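PDB 4LJS: periplasmic binding protein from Veillonella parvula, which probably binds a small ligand, perhaps a metal chelate such as a siderophore or cobalamin, in the periplasm and delivers it to an ABC importer. Local coordinates for residues A[67-72]-A[104-109]; A[196-201]-A[233-238]. One frame throughout, in Å; residues are numbered along the deposited sequence. Where two conformers were deposited one is given.

Overall arrangement
Interactions 1 and 2 lie in different lobes of the chain. Interaction 1 belongs to the four-stranded parallel sheet of the N-terminal lobe and interaction 2 to the mixed sheet of the C-terminal lobe; the long helix 168-188 falls between them in sequence, consistent with the helix-linked two-lobe design of periplasmic binding proteins for metal chelates. Interactions 1 and 2 are about 39 Å apart between centres, on opposite sides of the chain's centre, and about 14 Å apart between nearest atoms. Interaction 1 sets the C-terminal end of helix 100-106 on a strand; interaction 2 sets the loop just ahead of helix 237-243 on one. In relatives the ligand sits between the lobes.

Interaction 1. Residues A[67-72]-A[104-109]; sequences IVAGMG and LMMKPD
The selenium of M106 presses on the methyl group of A69, with SE of M106 3.6 Å from CB of A69, and this is the tight point of the contact. Alanine suits the place because its short side chain lets the long, unbranched one come down close to the strand. M106 places CG opposite its carbonyl carbon (chi1 -69°) and then forms an extended chain (chi2 174°) that carries SE out to A69. Alongside its base the packing is looser: CG1 of V68 stays 4.4 Å from CG of M106. Near the arm's end, CE of M71 comes only to 4.7 Å from SE of M106. All of this is apolar and buried, and no hydrogen bond links the two segments. Toward solvent the character changes: M105 and K107 are exposed, a lysine being at home there. K107 leaves the helix with positive phi, yet its N still bonds to O of L104 at 3.1 Å. R46 takes up O of M106, while the carboxylate of D109 accepts bonds from the backbone N of E45 and R46, tying the chain beyond the helix to the residues just ahead of strand 47-50. Helix 100-106 is the last helix of the connection from edge strand 67-71 to strand 110-113, with strand 47-50 between the two in the parallel sheet; M106 packs on V48 of that middle strand as well.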
loop_
_atom_site.group_PDB
_atom_site.type_symbol
_atom_site.label_atom_id
_atom_site.label_comp_id
_atom_site.label_asym_id
_atom_site.label_seq_id
_atom_site.Cartn_x
_atom_site.Cartn_y
_atom_site.Cartn_z
ATOM N N ILE A 67 -11.473 12.318 -9.061
ATOM C CA ILE A 67 -11.124 11.092 -9.766
ATOM C C ILE A 67 -12.145 10.739 -10.856
ATOM O O ILE A 67 -13.324 10.514 -10.573
ATOM C CB ILE A 67 -11.021 9.900 -8.802
ATOM C CG1 ILE A 67 -9.982 10.167 -7.712
ATOM C CG2 ILE A 67 -10.700 8.629 -9.579
ATOM C CD1 ILE A 67 -9.897 9.060 -6.668
ATOM N N VAL A 68 -11.684 10.684 -12.101
ATOM C CA VAL A 68 -12.530 10.256 -13.207
ATOM C C VAL A 68 -12.473 8.741 -13.353
ATOM O O VAL A 68 -13.502 8.081 -13.529
ATOM C CB VAL A 68 -12.132 10.933 -14.533
ATOM C CG1 VAL A 68 -12.914 10.325 -15.704
ATOM C CG2 VAL A 68 -12.389 12.429 -14.448
ATOM N N ALA A 69 -11.266 8.190 -13.261
ATOM C CA ALA A 69 -11.092 6.746 -13.314
ATOM C C ALA A 69 -10.256 6.249 -12.139
ATOM O O ALA A 69 -9.188 6.797 -11.837
ATOM C CB ALA A 69 -10.472 6.327 -14.638
ATOM N N GLY A 70 -10.764 5.224 -11.464
ATOM C CA GLY A 70 -10.070 4.605 -10.347
ATOM C C GLY A 70 -10.118 3.118 -10.590
ATOM O O GLY A 70 -11.076 2.440 -10.200
HETATM N N MSE A 71 -9.091 2.604 -11.257
HETATM C CA MSE A 71 -9.153 1.242 -11.776
HETATM C C MSE A 71 -8.198 0.313 -11.040
HETATM O O MSE A 71 -7.118 0.725 -10.632
HETATM C CB MSE A 71 -8.856 1.243 -13.279
HETATM C CG MSE A 71 -9.812 2.128 -14.077
HETATM SE SE MSE A 71 -9.366 2.308 -15.977
HETATM C CE MSE A 71 -8.212 3.858 -15.826
ATOM N N GLY A 72 -8.600 -0.943 -10.864
ATOM C CA GLY A 72 -7.701 -1.932 -10.294
ATOM C C GLY A 72 -8.072 -2.507 -8.936
ATOM O O GLY A 72 -7.392 -3.404 -8.443
ATOM N N LEU A 104 -7.152 8.318 -23.146
ATOM C CA LEU A 104 -7.140 9.505 -23.994
ATOM C C LEU A 104 -8.526 10.170 -24.034
ATOM O O LEU A 104 -8.637 11.386 -23.903
ATOM C CB LEU A 104 -6.658 9.166 -25.414
ATOM C CG LEU A 104 -5.136 8.998 -25.581
ATOM C CD1 LEU A 104 -4.777 8.376 -26.933
ATOM C CD2 LEU A 104 -4.414 10.327 -25.398
HETATM N N MSE A 105 -9.565 9.356 -24.204
HETATM C CA MSE A 105 -10.944 9.839 -24.269
HETATM C C MSE A 105 -11.356 10.574 -22.994
HETATM O O MSE A 105 -12.146 11.517 -23.038
HETATM C CB MSE A 105 -11.910 8.676 -24.551
HETATM C CG MSE A 105 -13.399 9.005 -24.392
HETATM SE SE MSE A 105 -14.114 8.750 -22.578
HETATM C CE MSE A 105 -13.760 6.833 -22.386
HETATM N N MSE A 106 -10.810 10.134 -21.864
HETATM C CA MSE A 106 -11.142 10.702 -20.564
HETATM C C MSE A 106 -10.510 12.069 -20.345
HETATM O O MSE A 106 -10.969 12.834 -19.496
HETATM C CB MSE A 106 -10.664 9.767 -19.454
HETATM C CG MSE A 106 -11.420 8.475 -19.372
HETATM SE SE MSE A 106 -10.608 7.282 -18.071
HETATM C CE MSE A 106 -11.513 5.649 -18.651
ATOM N N LYS A 107 -9.433 12.342 -21.081
ATOM C CA LYS A 107 -8.700 13.605 -20.985
ATOM C C LYS A 107 -8.289 13.940 -19.554
ATOM O O LYS A 107 -8.765 14.923 -18.978
ATOM C CB LYS A 107 -9.517 14.759 -21.592
ATOM C CG LYS A 107 -9.727 14.625 -23.086
ATOM C CD LYS A 107 -10.410 15.847 -23.683
ATOM C CE LYS A 107 -9.526 17.081 -23.597
ATOM N NZ LYS A 107 -9.997 18.132 -24.545
ATOM N N PRO A 108 -7.411 13.120 -18.971
ATOM C CA PRO A 108 -6.982 13.411 -17.603
ATOM C C PRO A 108 -6.045 14.614 -17.586
ATOM O O PRO A 108 -5.431 14.933 -18.610
ATOM C CB PRO A 108 -6.199 12.158 -17.224
ATOM C CG PRO A 108 -5.605 11.703 -18.533
ATOM C CD PRO A 108 -6.685 11.970 -19.547
ATOM N N ASP A 109 -5.939 15.280 -16.442
ATOM C CA ASP A 109 -4.909 16.289 -16.278
ATOM C C ASP A 109 -3.856 15.804 -15.272
ATOM O O ASP A 109 -2.800 16.406 -15.119
ATOM C CB ASP A 109 -5.499 17.680 -15.931
ATOM C CG ASP A 109 -6.324 17.689 -14.651
ATOM O OD1 ASP A 109 -6.386 16.655 -13.948
ATOM O OD2 ASP A 109 -6.907 18.753 -14.342
#

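Interaction 2. Residues A[196-201]-A[233-238]; sequences KALFIE and PSISME
L198 and I200 meet I235 through methyl groups, with no ring, amide or carboxylate between them. The aromatic ring of the strand, that of F199, belongs to the other face of the sheet, where it stacks with the ring of F249 and touches V306 of helix 299-310. On the near face, F207 touches both I200 and I235. The closest approach is between CG2 of I200 and CG2 of I235, 3.8 Å apart, and the two isoleucines cross at about a right angle. With CG1 anti to the backbone N (chi1 -177°) and the chain extended beyond it (chi2 164°), CD1 of I235 reaches L198, a looser 4.4 Å from CD1 of L198. A branched side chain suits I235 because its two arms serve two strand residues. The contact sits on a beta-alpha-beta unit running from strand 226-227 through 233-236 and helix 237-243 to strand 247-252; strand 196-203 lies between its two strands, parallel to and paired with both. S236, a small hydroxyl residue suited to the N-cap, bonds through OG to N of D239. Alternation turns F199 and E201 away from the side of I235, and there OE1 of E201 forms a salt bridge with NH1 of R208.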
loop_
_atom_site.group_PDB
_atom_site.type_symbol
_atom_site.label_atom_id
_atom_site.label_comp_id
_atom_site.label_asym_id
_atom_site.label_seq_id
_atom_site.Cartn_x
_atom_site.Cartn_y
_atom_site.Cartn_z
ATOM N N LYS A 196 10.228 -12.091 17.829
ATOM C CA LYS A 196 10.776 -12.572 16.565
ATOM C C LYS A 196 9.654 -12.856 15.558
ATOM O O LYS A 196 8.837 -13.765 15.760
ATOM C CB LYS A 196 11.641 -13.819 16.786
ATOM C CG LYS A 196 12.222 -14.388 15.496
ATOM C CD LYS A 196 13.731 -14.596 15.566
ATOM C CE LYS A 196 14.091 -15.805 16.401
ATOM N NZ LYS A 196 15.388 -16.391 15.959
ATOM N N ALA A 197 9.623 -12.083 14.476
ATOM C CA ALA A 197 8.525 -12.150 13.513
ATOM C C ALA A 197 8.904 -12.790 12.176
ATOM O O ALA A 197 10.036 -12.650 11.701
ATOM C CB ALA A 197 7.946 -10.757 13.271
ATOM N N LEU A 198 7.937 -13.478 11.572
ATOM C CA LEU A 198 8.090 -14.023 10.231
ATOM C C LEU A 198 6.960 -13.551 9.331
ATOM O O LEU A 198 5.787 -13.718 9.664
ATOM C CB LEU A 198 8.111 -15.552 10.268
ATOM C CG LEU A 198 8.093 -16.221 8.893
ATOM C CD1 LEU A 198 9.405 -15.978 8.156
ATOM C CD2 LEU A 198 7.786 -17.708 9.006
ATOM N N PHE A 199 7.316 -12.959 8.192
ATOM C CA PHE A 199 6.330 -12.546 7.199
ATOM C C PHE A 199 6.436 -13.439 5.974
ATOM O O PHE A 199 7.480 -13.489 5.318
ATOM C CB PHE A 199 6.551 -11.097 6.775
ATOM C CG PHE A 199 6.452 -10.110 7.900
ATOM C CD1 PHE A 199 7.534 -9.877 8.736
ATOM C CD2 PHE A 199 5.283 -9.401 8.111
ATOM C CE1 PHE A 199 7.446 -8.957 9.768
ATOM C CE2 PHE A 199 5.185 -8.481 9.141
ATOM C CZ PHE A 199 6.269 -8.263 9.974
ATOM N N ILE A 200 5.356 -14.150 5.673
ATOM C CA ILE A 200 5.331 -15.024 4.508
ATOM C C ILE A 200 3.999 -14.955 3.781
ATOM O O ILE A 200 2.964 -14.672 4.387
ATOM C CB ILE A 200 5.604 -16.498 4.881
ATOM C CG1 ILE A 200 4.730 -16.921 6.064
ATOM C CG2 ILE A 200 7.074 -16.701 5.204
ATOM C CD1 ILE A 200 4.633 -18.417 6.247
ATOM N N GLU A 201 4.040 -15.203 2.473
ATOM C CA GLU A 201 2.830 -15.388 1.680
ATOM C C GLU A 201 2.802 -16.827 1.210
ATOM O O GLU A 201 3.820 -17.363 0.773
ATOM C CB GLU A 201 2.784 -14.443 0.469
ATOM C CG GLU A 201 1.589 -14.706 -0.457
ATOM C CD GLU A 201 1.512 -13.769 -1.660
ATOM O OE1 GLU A 201 2.498 -13.047 -1.934
ATOM O OE2 GLU A 201 0.452 -13.762 -2.332
ATOM N N PRO A 233 14.222 -16.377 -1.954
ATOM C CA PRO A 233 12.864 -16.052 -2.402
ATOM C C PRO A 233 11.812 -16.894 -1.676
ATOM O O PRO A 233 10.630 -16.544 -1.661
ATOM C CB PRO A 233 12.892 -16.391 -3.899
ATOM C CG PRO A 233 14.052 -17.317 -4.068
ATOM C CD PRO A 233 15.063 -16.878 -3.053
ATOM N N SER A 234 12.255 -17.986 -1.061
ATOM C CA SER A 234 11.368 -18.894 -0.355
ATOM C C SER A 234 12.013 -19.358 0.947
ATOM O O SER A 234 13.232 -19.495 1.026
ATOM C CB SER A 234 11.073 -20.100 -1.240
ATOM O OG SER A 234 12.285 -20.680 -1.708
ATOM N N ILE A 235 11.204 -19.592 1.973
ATOM C CA ILE A 235 11.728 -20.155 3.209
ATOM C C ILE A 235 11.149 -21.542 3.473
ATOM O O ILE A 235 9.929 -21.727 3.503
ATOM C CB ILE A 235 11.535 -19.223 4.430
ATOM C CG1 ILE A 235 12.177 -19.845 5.672
ATOM C CG2 ILE A 235 10.065 -18.923 4.671
ATOM C CD1 ILE A 235 12.382 -18.876 6.818
ATOM N N SER A 236 12.036 -22.518 3.641
ATOM C CA SER A 236 11.615 -23.890 3.875
ATOM C C SER A 236 10.915 -24.012 5.219
ATOM O O SER A 236 11.206 -23.261 6.154
ATOM C CB SER A 236 12.815 -24.838 3.833
ATOM O OG SER A 236 13.655 -24.643 4.958
HETATM N N MSE A 237 9.987 -24.963 5.308
HETATM C CA MSE A 237 9.336 -25.295 6.567
HETATM C C MSE A 237 10.397 -25.662 7.606
HETATM O O MSE A 237 10.237 -25.405 8.802
HETATM C CB MSE A 237 8.355 -26.452 6.358
HETATM C CG MSE A 237 7.641 -26.914 7.619
HETATM SE SE MSE A 237 6.049 -27.984 7.252
HETATM C CE MSE A 237 5.205 -26.808 5.942
ATOM N N GLU A 238 11.491 -26.242 7.124
ATOM C CA GLU A 238 12.623 -26.609 7.962
ATOM C C GLU A 238 13.324 -25.391 8.560
ATOM O O GLU A 238 13.650 -25.373 9.748
ATOM C CB GLU A 238 13.619 -27.427 7.149
ATOM C CG GLU A 238 14.919 -27.679 7.862
ATOM C CD GLU A 238 15.754 -28.719 7.163
ATOM O OE1 GLU A 238 15.719 -28.764 5.915
ATOM O OE2 GLU A 238 16.434 -29.498 7.861
#